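Local coordinates for stage II sporulation protein E (SpoIIE) (Moorella thermoacetica, PDB 3ZT9) that probably acts as a PP2C-type protein phosphatase of a stressosome pathway that controls secondary messenger signalling, and binds manganese, two ions sharing one centre, at residues F33-D38 and I52-M57; V83-R88 and F145-D150; G94-A99 and G113-L118; K107-K112 and V157-L162. All coordinates share one frame; numbering follows the deposited sequence.

Contact 1: residues F33-D38 and I52-M57. With MN (manganese (II) ion), chain B; MN (manganese (II) ion), chain C.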
loop_
_atom_site.group_PDB
_atom_site.type_symbol
_atom_site.label_atom_id
_atom_site.label_comp_id
_atom_site.label_asym_id
_atom_site.label_seq_id
_atom_site.Cartn_x
_atom_site.Cartn_y
_atom_site.Cartn_z
ATOM N N PHE A 33 -8.358 -4.968 4.043
ATOM C CA PHE A 33 -7.524 -4.736 2.881
ATOM C C PHE A 33 -6.801 -3.401 3.036
ATOM O O PHE A 33 -7.382 -2.404 3.456
ATOM C CB PHE A 33 -8.365 -4.702 1.620
ATOM C CG PHE A 33 -9.052 -6.021 1.317
ATOM C CD1 PHE A 33 -10.190 -6.399 2.023
ATOM C CD2 PHE A 33 -8.567 -6.862 0.330
ATOM C CE1 PHE A 33 -10.841 -7.616 1.744
ATOM C CE2 PHE A 33 -9.222 -8.054 0.036
ATOM C CZ PHE A 33 -10.367 -8.419 0.741
ATOM N N LEU A 34 -5.522 -3.410 2.692
ATOM C CA LEU A 34 -4.690 -2.217 2.818
ATOM C C LEU A 34 -3.993 -2.027 1.496
ATOM O O LEU A 34 -3.305 -2.934 1.059
ATOM C CB LEU A 34 -3.585 -2.430 3.892
ATOM C CG LEU A 34 -4.048 -2.940 5.271
ATOM C CD1 LEU A 34 -2.819 -3.340 6.072
ATOM C CD2 LEU A 34 -4.799 -1.869 6.016
ATOM N N ALA A 35 -4.114 -0.855 0.883
ATOM C CA ALA A 35 -3.539 -0.686 -0.437
ATOM C C ALA A 35 -2.929 0.686 -0.598
ATOM O O ALA A 35 -3.468 1.686 -0.087
ATOM C CB ALA A 35 -4.628 -0.902 -1.549
ATOM N N VAL A 36 -1.826 0.741 -1.360
ATOM C CA VAL A 36 -1.270 2.039 -1.745
ATOM C C VAL A 36 -1.024 2.019 -3.240
ATOM O O VAL A 36 -0.470 1.070 -3.757
ATOM C CB VAL A 36 0.081 2.358 -1.000
ATOM C CG1 VAL A 36 0.709 3.646 -1.522
ATOM C CG2 VAL A 36 -0.148 2.465 0.546
ATOM N N GLY A 37 -1.386 3.094 -3.927
ATOM C CA GLY A 37 -1.098 3.187 -5.349
ATOM C C GLY A 37 -0.276 4.448 -5.585
ATOM O O GLY A 37 -0.386 5.437 -4.845
ATOM N N ASP A 38 0.539 4.422 -6.638
ATOM C CA ASP A 38 1.325 5.589 -7.004
ATOM C C ASP A 38 1.133 5.770 -8.495
ATOM O O ASP A 38 1.626 4.964 -9.252
ATOM C CB ASP A 38 2.814 5.299 -6.657
ATOM C CG ASP A 38 3.775 6.382 -7.130
ATOM O OD1 ASP A 38 3.356 7.257 -7.914
ATOM O OD2 ASP A 38 4.963 6.352 -6.733
ATOM N N ILE A 52 -8.127 5.650 -9.621
ATOM C CA ILE A 52 -8.744 4.566 -10.390
ATOM C C ILE A 52 -8.284 3.187 -9.879
ATOM O O ILE A 52 -9.103 2.241 -9.734
ATOM C CB ILE A 52 -8.405 4.671 -11.882
ATOM C CG1 ILE A 52 -9.212 5.833 -12.515
ATOM C CG2 ILE A 52 -8.792 3.374 -12.603
ATOM C CD1 ILE A 52 -8.799 6.146 -13.879
ATOM N N ALA A 53 -6.990 3.050 -9.635
ATOM C CA ALA A 53 -6.466 1.775 -9.115
ATOM C C ALA A 53 -7.126 1.406 -7.768
ATOM O O ALA A 53 -7.548 0.260 -7.584
ATOM C CB ALA A 53 -4.940 1.848 -8.960
ATOM N N ILE A 54 -7.172 2.351 -6.819
ATOM C CA ILE A 54 -7.800 2.123 -5.516
ATOM C C ILE A 54 -9.292 1.767 -5.646
ATOM O O ILE A 54 -9.782 0.811 -5.013
ATOM C CB ILE A 54 -7.621 3.410 -4.599
ATOM C CG1 ILE A 54 -6.164 3.592 -4.193
ATOM C CG2 ILE A 54 -8.524 3.404 -3.388
ATOM C CD1 ILE A 54 -5.561 2.424 -3.650
ATOM N N ALA A 55 -10.017 2.508 -6.487
ATOM C CA ALA A 55 -11.458 2.297 -6.660
ATOM C C ALA A 55 -11.733 0.934 -7.275
ATOM O O ALA A 55 -12.668 0.239 -6.884
ATOM C CB ALA A 55 -12.044 3.398 -7.559
ATOM N N SER A 56 -10.894 0.557 -8.243
ATOM C CA SER A 56 -10.967 -0.752 -8.873
ATOM C C SER A 56 -10.744 -1.895 -7.870
ATOM O O SER A 56 -11.458 -2.901 -7.876
ATOM C CB SER A 56 -9.951 -0.866 -9.992
ATOM O OG SER A 56 -10.137 -2.138 -10.596
ATOM N N MET A 57 -9.735 -1.752 -7.025
ATOM C CA MET A 57 -9.484 -2.737 -5.971
ATOM C C MET A 57 -10.674 -2.891 -5.059
ATOM O O MET A 57 -11.109 -4.017 -4.761
ATOM C CB MET A 57 -8.274 -2.321 -5.150
ATOM C CG MET A 57 -7.013 -2.493 -5.913
ATOM S SD MET A 57 -5.615 -2.102 -4.837
ATOM C CE MET A 57 -4.296 -2.678 -5.851
HETATM MN MN MN B . 3.704 9.028 -9.074
HETATM MN MN MN C . 6.423 8.028 -6.559
HETATM O O HOH W 1 2.592 9.907 -7.415
HETATM O O HOH W 2 5.389 7.930 -10.186
HETATM O O HOH W 3 5.674 9.444 -8.114
HETATM O O HOH W 4 7.502 7.537 -8.457
HETATM O O HOH W 5 5.079 8.781 -4.994
#
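In the helix-on-sheet layer of a PP2C-type fold, Ala35 of strand 31-39 meets Ile54 and Met57 of helix 43-60. The two short segments run nearly antiparallel, at 152°, with their axes 8.4 Å apart, and the side chains that meet are apolar. The methyl of Ala35 serves both partners: its CB lies 3.6 Å from Met57 SD and 4.0 Å from Ile54 CD1. Met57 gets there by an extended chain, which lays its sulfur over the strand, whereas Ile54 starts off to one side and brings CD1 back toward the sheet. That same CD1 also comes up to the backbone at Gly37, where the absence of a side chain leaves Ala53 and Ile54 facing bare main chain. Ala22 and Leu24 of strand 21-28 flank Ile54, and helix 65-76 packs against Met57. The strand then delivers Asp38 to the metals. With CG anti to the backbone N (chi1 174°), its carboxylate bridges the two manganese ions. Carbonyl oxygens of Gly39 and Gly41, with three waters, complete one site; Asp150 and Asp185, likewise with three, the other; water 3 is shared. Asp38 OD1 binds the first ion at 2.1 Å and Asp38 OD2 the second at 2.2 Å.

Contact 2: residues V83-R88 and F145-D150. With MN (manganese (II) ion), chain C.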
loop_
_atom_site.group_PDB
_atom_site.type_symbol
_atom_site.label_atom_id
_atom_site.label_comp_id
_atom_site.label_asym_id
_atom_site.label_seq_id
_atom_site.Cartn_x
_atom_site.Cartn_y
_atom_site.Cartn_z
ATOM N N VAL A 83 1.563 2.023 -10.184
ATOM C CA VAL A 83 2.089 0.849 -9.498
ATOM C C VAL A 83 1.256 0.746 -8.218
ATOM O O VAL A 83 0.721 1.744 -7.769
ATOM C CB VAL A 83 3.602 0.993 -9.210
ATOM C CG1 VAL A 83 4.346 1.148 -10.529
ATOM C CG2 VAL A 83 3.926 2.185 -8.250
ATOM N N ALA A 84 1.118 -0.438 -7.642
ATOM C CA ALA A 84 0.222 -0.594 -6.470
ATOM C C ALA A 84 0.567 -1.836 -5.667
ATOM O O ALA A 84 1.095 -2.809 -6.196
ATOM C CB ALA A 84 -1.237 -0.710 -6.954
ATOM N N ALA A 85 0.267 -1.780 -4.383
ATOM C CA ALA A 85 0.453 -2.915 -3.484
ATOM C C ALA A 85 -0.878 -3.136 -2.802
ATOM O O ALA A 85 -1.575 -2.172 -2.511
ATOM C CB ALA A 85 1.493 -2.562 -2.445
ATOM N N LEU A 86 -1.197 -4.390 -2.487
ATOM C CA LEU A 86 -2.351 -4.694 -1.679
ATOM C C LEU A 86 -1.965 -5.805 -0.708
ATOM O O LEU A 86 -1.298 -6.792 -1.090
ATOM C CB LEU A 86 -3.472 -5.185 -2.588
ATOM C CG LEU A 86 -4.703 -5.745 -1.882
ATOM C CD1 LEU A 86 -5.350 -4.654 -1.116
ATOM C CD2 LEU A 86 -5.668 -6.303 -2.951
ATOM N N CYS A 87 -2.368 -5.623 0.535
ATOM C CA CYS A 87 -2.229 -6.651 1.579
ATOM C C CYS A 87 -3.621 -7.028 2.010
ATOM O O CYS A 87 -4.452 -6.159 2.274
ATOM C CB CYS A 87 -1.527 -6.114 2.834
ATOM S SG CYS A 87 0.216 -5.762 2.686
ATOM N N ARG A 88 -3.877 -8.315 2.125
ATOM C CA ARG A 88 -5.195 -8.772 2.558
ATOM C C ARG A 88 -4.933 -9.507 3.861
ATOM O O ARG A 88 -4.213 -10.488 3.869
ATOM C CB ARG A 88 -5.823 -9.721 1.526
ATOM C CG ARG A 88 -7.171 -10.365 1.968
ATOM C CD ARG A 88 -7.683 -11.333 0.838
ATOM N NE ARG A 88 -9.049 -11.827 1.045
ATOM C CZ ARG A 88 -9.366 -12.809 1.874
ATOM N NH1 ARG A 88 -8.425 -13.405 2.601
ATOM N NH2 ARG A 88 -10.627 -13.197 1.990
ATOM N N PHE A 145 1.976 -3.843 9.976
ATOM C CA PHE A 145 2.131 -3.756 8.525
ATOM C C PHE A 145 2.510 -2.319 8.192
ATOM O O PHE A 145 1.906 -1.378 8.699
ATOM C CB PHE A 145 0.800 -4.087 7.835
ATOM C CG PHE A 145 0.352 -5.532 7.995
ATOM C CD1 PHE A 145 -0.167 -6.004 9.197
ATOM C CD2 PHE A 145 0.465 -6.415 6.946
ATOM C CE1 PHE A 145 -0.548 -7.347 9.333
ATOM C CE2 PHE A 145 0.112 -7.743 7.075
ATOM C CZ PHE A 145 -0.417 -8.208 8.277
ATOM N N LEU A 146 3.509 -2.138 7.341
ATOM C CA LEU A 146 3.878 -0.818 6.874
ATOM C C LEU A 146 3.819 -0.881 5.330
ATOM O O LEU A 146 4.340 -1.841 4.735
ATOM C CB LEU A 146 5.334 -0.501 7.281
ATOM C CG LEU A 146 5.949 0.707 6.557
ATOM C CD1 LEU A 146 5.351 2.067 6.988
ATOM C CD2 LEU A 146 7.437 0.662 6.817
ATOM N N ILE A 147 3.179 0.096 4.687
ATOM C CA ILE A 147 3.154 0.145 3.235
ATOM C C ILE A 147 3.493 1.591 2.865
ATOM O O ILE A 147 2.935 2.514 3.438
ATOM C CB ILE A 147 1.734 -0.230 2.599
ATOM C CG1 ILE A 147 1.237 -1.607 3.132
ATOM C CG2 ILE A 147 1.828 -0.208 1.015
ATOM C CD1 ILE A 147 -0.163 -2.061 2.653
ATOM N N HIS A 148 4.390 1.797 1.917
ATOM C CA HIS A 148 4.606 3.165 1.461
ATOM C C HIS A 148 5.009 3.258 -0.000
ATOM O O HIS A 148 5.633 2.367 -0.551
ATOM C CB HIS A 148 5.643 3.889 2.381
ATOM C CG HIS A 148 7.001 3.266 2.412
ATOM N ND1 HIS A 148 7.955 3.506 1.441
ATOM C CD2 HIS A 148 7.576 2.417 3.304
ATOM C CE1 HIS A 148 9.058 2.833 1.738
ATOM N NE2 HIS A 148 8.847 2.154 2.852
ATOM N N SER A 149 4.633 4.364 -0.642
ATOM C CA SER A 149 5.132 4.609 -2.005
ATOM C C SER A 149 6.601 4.969 -1.973
ATOM O O SER A 149 7.194 5.140 -0.896
ATOM C CB SER A 149 4.379 5.781 -2.629
ATOM O OG SER A 149 4.657 6.993 -1.950
ATOM N N ASP A 150 7.207 5.080 -3.159
ATOM C CA ASP A 150 8.634 5.389 -3.249
ATOM C C ASP A 150 8.915 6.860 -2.918
ATOM O O ASP A 150 10.049 7.319 -3.048
ATOM C CB ASP A 150 9.159 5.013 -4.635
ATOM C CG ASP A 150 8.535 5.834 -5.755
ATOM O OD1 ASP A 150 7.731 6.756 -5.486
ATOM O OD2 ASP A 150 8.870 5.553 -6.904
HETATM MN MN MN C . 6.423 8.028 -6.559
HETATM O O HOH W 4 7.502 7.537 -8.457
HETATM O O HOH W 3 5.674 9.444 -8.114
HETATM O O HOH W 5 5.079 8.781 -4.994
#
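Cys87 and Ala85 of strand 82-90 face Ile147 and Phe145 of strand 144-148 across the interior between two sheets. Ile147 supplies both of its branch ends: CD1 lies 3.7 Å from Cys87 SG, and CG2 is 4.2 Å from Ala85 CB. The split follows from a chi1 of -53°, which sends CG1 beside the backbone N and CG2 beside the carbonyl carbon. Cys87, deposited in two conformers, in this one also brings SG to 4.3 Å from Phe145 CD2, approaching the ring obliquely. Val106, in the same sheet as Ile147, touches Ala85, Cys87 and Ile147 alike, and Ile104 covers Ala85 and Ile147. At the end of the strand His148 ND1 donates to Ser149 O at 3.0 Å, nearly straight (168°) and in its own ring plane, although above the carbonyl plane, and the chain then runs as a loop to Asp150. There OD1 lies 2.1 Å from a manganese ion. Its other oxygen, OD2, accepts from metal-bound water 4 at 2.9 Å and from Asn103 ND2, two bonds that would fix the carboxylate's rotation. Core and metal-binding aspartate are placed as in the PP2C-type beta sandwich, whose two antiparallel sheets carry a two-metal centre at one end.

Contact 3: residues G94-A99 and G113-L118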
loop_
_atom_site.group_PDB
_atom_site.type_symbol
_atom_site.label_atom_id
_atom_site.label_comp_id
_atom_site.label_asym_id
_atom_site.label_seq_id
_atom_site.Cartn_x
_atom_site.Cartn_y
_atom_site.Cartn_z
ATOM N N GLY A 94 -6.174 -15.871 10.684
ATOM C CA GLY A 94 -4.788 -15.760 11.086
ATOM C C GLY A 94 -3.830 -15.854 9.905
ATOM O O GLY A 94 -2.758 -16.467 9.988
ATOM N N LEU A 95 -4.224 -15.241 8.798
ATOM C CA LEU A 95 -3.471 -15.349 7.544
ATOM C C LEU A 95 -3.374 -14.002 6.855
ATOM O O LEU A 95 -4.255 -13.173 6.990
ATOM C CB LEU A 95 -4.179 -16.281 6.569
ATOM C CG LEU A 95 -4.483 -17.701 7.082
ATOM C CD1 LEU A 95 -5.440 -18.394 6.085
ATOM C CD2 LEU A 95 -3.197 -18.467 7.268
ATOM N N TRP A 96 -2.306 -13.793 6.097
ATOM C CA TRP A 96 -2.222 -12.624 5.192
ATOM C C TRP A 96 -1.674 -13.027 3.818
ATOM O O TRP A 96 -0.990 -14.053 3.659
ATOM C CB TRP A 96 -1.391 -11.460 5.769
ATOM C CG TRP A 96 0.041 -11.789 6.063
ATOM C CD1 TRP A 96 0.567 -12.121 7.306
ATOM C CD2 TRP A 96 1.157 -11.772 5.150
ATOM N NE1 TRP A 96 1.923 -12.322 7.200
ATOM C CE2 TRP A 96 2.311 -12.135 5.892
ATOM C CE3 TRP A 96 1.294 -11.504 3.781
ATOM C CZ2 TRP A 96 3.580 -12.229 5.311
ATOM C CZ3 TRP A 96 2.560 -11.620 3.192
ATOM C CH2 TRP A 96 3.684 -11.971 3.953
ATOM N N GLN A 97 -2.056 -12.250 2.804
ATOM C CA GLN A 97 -1.488 -12.404 1.472
ATOM C C GLN A 97 -1.108 -11.011 1.024
ATOM O O GLN A 97 -1.739 -10.028 1.427
ATOM C CB GLN A 97 -2.529 -12.919 0.468
ATOM C CG GLN A 97 -3.062 -14.282 0.666
ATOM C CD GLN A 97 -4.060 -14.638 -0.446
ATOM O OE1 GLN A 97 -5.003 -15.391 -0.231
ATOM N NE2 GLN A 97 -3.842 -14.090 -1.637
ATOM N N ALA A 98 -0.068 -10.874 0.210
ATOM C CA ALA A 98 0.201 -9.532 -0.285
ATOM C C ALA A 98 0.766 -9.646 -1.691
ATOM O O ALA A 98 1.432 -10.630 -2.007
ATOM C CB ALA A 98 1.207 -8.836 0.592
ATOM N N ALA A 99 0.550 -8.628 -2.525
ATOM C CA ALA A 99 1.283 -8.595 -3.817
ATOM C C ALA A 99 1.553 -7.153 -4.212
ATOM O O ALA A 99 0.875 -6.240 -3.720
ATOM C CB ALA A 99 0.466 -9.293 -4.894
ATOM N N GLY A 113 8.736 -13.238 12.087
ATOM C CA GLY A 113 9.914 -12.556 11.562
ATOM C C GLY A 113 9.546 -11.323 10.763
ATOM O O GLY A 113 8.399 -11.092 10.507
ATOM N N ILE A 114 10.530 -10.522 10.398
ATOM C CA ILE A 114 10.295 -9.327 9.606
ATOM C C ILE A 114 10.330 -9.785 8.146
ATOM O O ILE A 114 11.314 -10.358 7.698
ATOM C CB ILE A 114 11.360 -8.276 9.859
ATOM C CG1 ILE A 114 11.418 -7.950 11.357
ATOM C CG2 ILE A 114 11.043 -7.026 9.068
ATOM C CD1 ILE A 114 10.129 -7.522 11.900
ATOM N N ILE A 115 9.236 -9.543 7.426
ATOM C CA ILE A 115 9.071 -10.090 6.090
ATOM C C ILE A 115 8.813 -8.980 5.088
ATOM O O ILE A 115 7.948 -8.136 5.296
ATOM C CB ILE A 115 7.848 -11.060 6.069
ATOM C CG1 ILE A 115 8.175 -12.304 6.913
ATOM C CG2 ILE A 115 7.563 -11.454 4.626
ATOM C CD1 ILE A 115 6.915 -13.159 7.356
ATOM N N THR A 116 9.595 -8.955 4.018
ATOM C CA THR A 116 9.373 -7.988 2.960
ATOM C C THR A 116 8.900 -8.717 1.688
ATOM O O THR A 116 9.663 -9.459 1.066
ATOM C CB THR A 116 10.674 -7.242 2.651
ATOM O OG1 THR A 116 11.113 -6.554 3.830
ATOM C CG2 THR A 116 10.471 -6.229 1.514
ATOM N N PRO A 117 7.626 -8.548 1.336
ATOM C CA PRO A 117 7.118 -9.191 0.118
ATOM C C PRO A 117 7.841 -8.722 -1.114
ATOM O O PRO A 117 8.187 -7.545 -1.227
ATOM C CB PRO A 117 5.648 -8.757 0.067
ATOM C CG PRO A 117 5.294 -8.565 1.554
ATOM C CD PRO A 117 6.546 -7.906 2.125
ATOM N N LEU A 118 8.041 -9.649 -2.038
ATOM C CA LEU A 118 8.693 -9.382 -3.302
ATOM C C LEU A 118 7.720 -8.772 -4.297
ATOM O O LEU A 118 6.625 -9.308 -4.497
ATOM C CB LEU A 118 9.210 -10.693 -3.861
ATOM C CG LEU A 118 9.760 -10.580 -5.279
ATOM C CD1 LEU A 118 10.890 -9.551 -5.301
ATOM C CD2 LEU A 118 10.240 -11.955 -5.725
#
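Trp96 and Ala98, both on strand 95-101, face Ile115 and Pro117 across the beta sandwich, joining one sheet to the edge of the other. Strand 113-115 is the outermost of its sheet within this chain, and Pro117 lies just beyond it, so this contact belongs to a margin of the sandwich rather than its middle. The first segment begins with Gly94, whose positive phi (78°) suits the G1 beta bulge that it forms with Leu95 opposite Asp90. At Trp96 the side chains turn inward. Its CG stands between the backbone N and the carbonyl carbon (chi1 61°), and from there the indole reaches out toward residues 113-118, with Ala98 N in plane at its edge. The six-membered ring is the part that reaches Ile115. Trp96 CH2 is 4.0 Å from Ile115 CG2, which sits at the edge of the indole near its plane, and Trp96 CZ2 is 4.0 Å from Ile115 CD1. The two side chains cross obliquely, and both arms of the isoleucine, CG2 and CD1, end at the CZ2-CH2 corner of the ring. Ile108, Ala135 and Tyr139 touch the indole as well. Gln97 points to the other side of its sheet, where it meets Leu65 of helix 65-76, and the next residue, Ala98, turns inward again. The proline ring is shared by the two inward residues, and one atom of it serves both: Pro117 CG lies 4.4 Å from Trp96 CZ3, in an oblique approach, and 4.2 Å from Ala98 CB.

Contact 4: residues K107-K112 and V157-L162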
loop_
_atom_site.group_PDB
_atom_site.type_symbol
_atom_site.label_atom_id
_atom_site.label_comp_id
_atom_site.label_asym_id
_atom_site.label_seq_id
_atom_site.Cartn_x
_atom_site.Cartn_y
_atom_site.Cartn_z
ATOM N N LYS A 107 6.315 -3.799 4.310
ATOM C CA LYS A 107 7.107 -4.553 5.306
ATOM C C LYS A 107 6.131 -5.043 6.354
ATOM O O LYS A 107 5.260 -4.291 6.791
ATOM C CB LYS A 107 8.168 -3.668 5.937
ATOM C CG LYS A 107 9.332 -4.481 6.609
ATOM C CD LYS A 107 10.508 -3.584 6.903
ATOM C CE LYS A 107 11.152 -3.062 5.634
ATOM N NZ LYS A 107 11.985 -4.077 4.943
ATOM N N ILE A 108 6.313 -6.286 6.767
ATOM C CA ILE A 108 5.419 -6.909 7.716
ATOM C C ILE A 108 6.264 -7.391 8.895
ATOM O O ILE A 108 7.140 -8.234 8.744
ATOM C CB ILE A 108 4.671 -8.056 7.059
ATOM C CG1 ILE A 108 3.852 -7.515 5.874
ATOM C CG2 ILE A 108 3.811 -8.798 8.104
ATOM C CD1 ILE A 108 3.236 -8.588 4.955
ATOM N N LEU A 109 6.032 -6.802 10.059
ATOM C CA LEU A 109 6.808 -7.141 11.250
ATOM C C LEU A 109 5.953 -8.141 11.995
ATOM O O LEU A 109 4.933 -7.766 12.550
ATOM C CB LEU A 109 7.040 -5.913 12.140
ATOM C CG LEU A 109 8.085 -4.892 11.696
ATOM C CD1 LEU A 109 7.846 -4.475 10.270
ATOM C CD2 LEU A 109 8.086 -3.651 12.653
ATOM N N SER A 110 6.339 -9.400 11.996
ATOM C CA SER A 110 5.452 -10.420 12.553
ATOM C C SER A 110 6.154 -11.302 13.531
ATOM O O SER A 110 7.401 -11.353 13.586
ATOM C CB SER A 110 4.843 -11.285 11.437
ATOM O OG SER A 110 5.734 -12.331 11.065
ATOM N N ALA A 111 5.354 -12.057 14.274
ATOM C CA ALA A 111 5.880 -12.951 15.301
ATOM C C ALA A 111 6.759 -13.999 14.646
ATOM O O ALA A 111 7.635 -14.568 15.288
ATOM C CB ALA A 111 4.718 -13.625 16.073
ATOM N N LYS A 112 6.508 -14.236 13.359
ATOM C CA LYS A 112 7.301 -15.169 12.535
ATOM C C LYS A 112 8.521 -14.543 11.887
ATOM O O LYS A 112 9.238 -15.241 11.172
ATOM C CB LYS A 112 6.455 -15.762 11.393
ATOM C CG LYS A 112 5.216 -16.499 11.812
ATOM C CD LYS A 112 5.541 -17.549 12.845
ATOM C CE LYS A 112 4.352 -18.443 13.113
ATOM N NZ LYS A 112 3.971 -19.211 11.908
ATOM N N VAL A 157 12.609 3.609 7.242
ATOM C CA VAL A 157 11.879 3.752 8.501
ATOM C C VAL A 157 12.485 2.860 9.560
ATOM O O VAL A 157 12.600 1.656 9.347
ATOM C CB VAL A 157 10.374 3.373 8.321
ATOM C CG1 VAL A 157 9.605 3.618 9.599
ATOM C CG2 VAL A 157 9.763 4.167 7.214
ATOM N N PRO A 158 12.934 3.440 10.698
ATOM C CA PRO A 158 13.422 2.543 11.746
ATOM C C PRO A 158 12.269 1.664 12.258
ATOM O O PRO A 158 11.208 2.161 12.626
ATOM C CB PRO A 158 13.975 3.489 12.825
ATOM C CG PRO A 158 13.477 4.832 12.475
ATOM C CD PRO A 158 13.012 4.857 11.078
ATOM N N LEU A 159 12.485 0.358 12.210
ATOM C CA LEU A 159 11.451 -0.629 12.497
ATOM C C LEU A 159 10.801 -0.412 13.853
ATOM O O LEU A 159 9.585 -0.460 13.974
ATOM C CB LEU A 159 12.046 -2.038 12.462
ATOM C CG LEU A 159 12.583 -2.525 11.121
ATOM C CD1 LEU A 159 13.052 -3.960 11.252
ATOM C CD2 LEU A 159 11.529 -2.392 10.028
ATOM N N ALA A 160 11.630 -0.182 14.858
ATOM C CA ALA A 160 11.182 -0.045 16.244
ATOM C C ALA A 160 10.194 1.102 16.412
ATOM O O ALA A 160 9.396 1.096 17.326
ATOM C CB ALA A 160 12.361 0.156 17.134
ATOM N N LEU A 161 10.219 2.083 15.516
ATOM C CA LEU A 161 9.300 3.200 15.642
ATOM C C LEU A 161 7.851 2.689 15.467
ATOM O O LEU A 161 6.876 3.211 16.061
ATOM C CB LEU A 161 9.684 4.242 14.589
ATOM C CG LEU A 161 8.982 5.577 14.624
ATOM C CD1 LEU A 161 9.179 6.316 15.970
ATOM C CD2 LEU A 161 9.504 6.402 13.437
ATOM N N LEU A 162 7.699 1.630 14.662
ATOM C CA LEU A 162 6.372 1.050 14.422
ATOM C C LEU A 162 5.793 0.382 15.684
ATOM O O LEU A 162 4.582 0.273 15.815
ATOM C CB LEU A 162 6.433 0.077 13.241
ATOM C CG LEU A 162 7.113 0.703 11.988
ATOM C CD1 LEU A 162 7.389 -0.374 10.938
ATOM C CD2 LEU A 162 6.288 1.778 11.395
#
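Leu109, on strand 105-110, packs against Leu159 and Leu162 of the segment that leads toward helix 169-180. Its CB leaves the backbone toward that segment, and CG, anti to the carbonyl carbon (chi1 -76°), rests against Ile114 of the neighbouring strand. Beyond CG, CD1 touches both leucines, 4.2 Å from Leu159 CD2 and from Leu162 CD1 alike, while CD2 lies 3.8 Å from Leu162 CD1 and also 3.8 Å from Leu159 O. The side chains of Leu109 and Leu162 cross at about a right angle, and Ile176 of helix 169-180 backs Leu162. The carbonyl that CD2 touches already has a polar partner, since Leu162 N donates to Leu159 O at 2.9 Å. Lys107 flanks the leucines with its methylenes: its CD lies only 3.5 Å from Leu159 CD2, closer than carbons usually sit, and the two side chains again cross nearly at right angles. Bends at chi3 and chi4 carry NZ away to Thr116 OG1, which accepts a hydrogen bond. The lysine joins an aliphatic part that extends the apolar patch to an amino group held by Thr116. Across the two segments the contact is apolar and only partly buried, so it rests on van der Waals fit.

In the fold
Contact 1 comes first along the chain; contact 3 then falls wholly between the two halves of contact 2, and contact 4 interleaves with both. Strands 31-39, 82-90 and 95-101 are successive neighbours in one antiparallel sheet; strands 144-148, 105-110 and 113-115 are successive neighbours in the other. Contact 1 places a helix on the first sheet's outer side, contacts 2 and 3 join the sheets, and contact 4 covers the second. The centres lie about 9 Å apart for contacts 1 and 2, and 23 Å for contacts 1 and 4. Contacts 1 and 2 bring aspartates to a shared manganese ion, whereas contacts 3 and 4 lie in the sandwich farther from that pair.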